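Local coordinates for protein glutathione S-transferase (Bombyx mori, PDB 4E8H) that binds glutathione and probably catalyses its transfer to electrophilic substrates, working as a homodimer, at residues Leu107-Leu112 and Leu140-Thr145. Numbering follows the deposited sequence.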
# COMPACT_ATOMS: atom_id res chain seq x y z
N LEU B 107 1.94 -0.10 4.97
CA LEU B 107 1.21 1.12 4.61
C LEU B 107 -0.18 1.20 5.24
O LEU B 107 -0.52 2.18 5.90
CB LEU B 107 1.12 1.28 3.09
CG LEU B 107 0.30 2.46 2.54
CD1 LEU B 107 0.73 3.80 3.14
CD2 LEU B 107 0.37 2.52 1.02
N GLY B 108 -0.99 0.16 5.03
CA GLY B 108 -2.40 0.20 5.41
C GLY B 108 -2.71 -0.16 6.85
O GLY B 108 -3.83 0.07 7.31
N THR B 109 -1.74 -0.73 7.56
CA THR B 109 -1.97 -1.19 8.93
C THR B 109 -0.98 -0.58 9.93
O THR B 109 -1.37 0.26 10.74
CB THR B 109 -1.97 -2.74 9.01
OG1 THR B 109 -2.94 -3.27 8.10
CG2 THR B 109 -2.30 -3.22 10.43
N LEU B 110 0.28 -1.01 9.87
CA LEU B 110 1.28 -0.62 10.87
C LEU B 110 1.57 0.88 10.89
O LEU B 110 1.44 1.52 11.93
CB LEU B 110 2.59 -1.41 10.68
CG LEU B 110 3.65 -1.23 11.79
CD1 LEU B 110 3.23 -1.94 13.07
CD2 LEU B 110 5.01 -1.73 11.32
N TYR B 111 1.96 1.43 9.74
CA TYR B 111 2.33 2.84 9.66
C TYR B 111 1.14 3.76 9.95
O TYR B 111 1.30 4.77 10.63
CB TYR B 111 2.96 3.19 8.32
CG TYR B 111 3.55 4.58 8.30
CD1 TYR B 111 4.68 4.88 9.05
CD2 TYR B 111 2.95 5.59 7.55
CE1 TYR B 111 5.22 6.16 9.05
CE2 TYR B 111 3.49 6.88 7.55
CZ TYR B 111 4.62 7.15 8.30
OH TYR B 111 5.15 8.42 8.30
N LEU B 112 -0.03 3.39 9.43
CA LEU B 112 -1.25 4.16 9.66
C LEU B 112 -1.60 4.24 11.15
O LEU B 112 -1.91 5.32 11.66
CB LEU B 112 -2.42 3.57 8.86
CG LEU B 112 -3.82 4.13 9.11
CD1 LEU B 112 -3.92 5.61 8.75
CD2 LEU B 112 -4.86 3.32 8.34
N LEU B 140 1.31 -4.68 16.26
CA LEU B 140 2.59 -5.20 16.73
C LEU B 140 2.52 -6.69 17.05
O LEU B 140 3.47 -7.43 16.80
CB LEU B 140 3.11 -4.42 17.95
CG LEU B 140 3.75 -3.03 17.76
CD1 LEU B 140 4.28 -2.51 19.09
CD2 LEU B 140 4.87 -3.04 16.72
N GLY B 141 1.38 -7.14 17.58
CA GLY B 141 1.13 -8.56 17.82
C GLY B 141 1.12 -9.36 16.53
O GLY B 141 1.70 -10.44 16.45
N TRP B 142 0.46 -8.80 15.50
CA TRP B 142 0.48 -9.39 14.16
C TRP B 142 1.88 -9.46 13.57
O TRP B 142 2.27 -10.50 13.03
CB TRP B 142 -0.46 -8.63 13.22
CG TRP B 142 -1.92 -8.73 13.54
CD1 TRP B 142 -2.56 -9.78 14.15
CD2 TRP B 142 -2.94 -7.77 13.23
NE1 TRP B 142 -3.90 -9.51 14.26
CE2 TRP B 142 -4.16 -8.29 13.70
CE3 TRP B 142 -2.93 -6.51 12.61
CZ2 TRP B 142 -5.38 -7.60 13.57
CZ3 TRP B 142 -4.13 -5.82 12.48
CH2 TRP B 142 -5.34 -6.37 12.96
N LEU B 143 2.64 -8.37 13.65
CA LEU B 143 4.03 -8.36 13.18
C LEU B 143 4.87 -9.41 13.90
O LEU B 143 5.66 -10.13 13.27
CB LEU B 143 4.66 -6.97 13.32
CG LEU B 143 6.14 -6.80 12.92
CD1 LEU B 143 6.40 -7.11 11.45
CD2 LEU B 143 6.61 -5.39 13.26
N ASN B 144 4.70 -9.49 15.22
CA ASN B 144 5.37 -10.52 16.01
C ASN B 144 5.03 -11.93 15.50
O ASN B 144 5.91 -12.79 15.43
CB ASN B 144 5.03 -10.39 17.49
CG ASN B 144 5.96 -11.21 18.37
OD1 ASN B 144 7.12 -10.85 18.56
ND2 ASN B 144 5.45 -12.31 18.91
N THR B 145 3.76 -12.14 15.15
CA THR B 145 3.31 -13.41 14.59
C THR B 145 3.90 -13.67 13.20
O THR B 145 4.29 -14.80 12.90
CB THR B 145 1.76 -13.50 14.57
OG1 THR B 145 1.26 -13.32 15.90
CG2 THR B 145 1.28 -14.86 14.04
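L110 meets two leucines of 140-145, and its forked end divides the work. Methyl CD1 lies 4.1 Å from CD2 of L140, whereas CD2 approaches CD2 of L143 more loosely, at 4.4 Å. CB of L110 points toward 140-145, and with CG anti to the backbone N (chi1 -172°) the two methyls sit against L140 and L143. L140 has its CG beside its own backbone N instead (chi1 -77°), and one methyl still reaches L110. I165 of helix 160-174 touches both L110 and L143, so this apolar cluster continues into a third helix.

The second kind of contact is methyl against aromatic edge. CG2 of T109 sits near the plane of the W142 indole, 3.8 Å from CZ3, and therefore abuts the rim of the ring and not a face. Q55 of the second subunit makes a weak hydrogen bond to T109 OG1, and P54 of that subunit packs on W142, which places this edge beside the dimer interface.

Both segments belong to the all-helical C-terminal domain of the glutathione transferase fold, on helices 93-124 and 130-146. Their local axes approach to 10.7 Å at 117°, and no hydrogen bond joins the segments; the contact rests on side-chain packing.

Within 140-145, G141 O accepts both T145 N and T145 OG1, each at 3.0 Å, from opposite faces of its carbonyl plane.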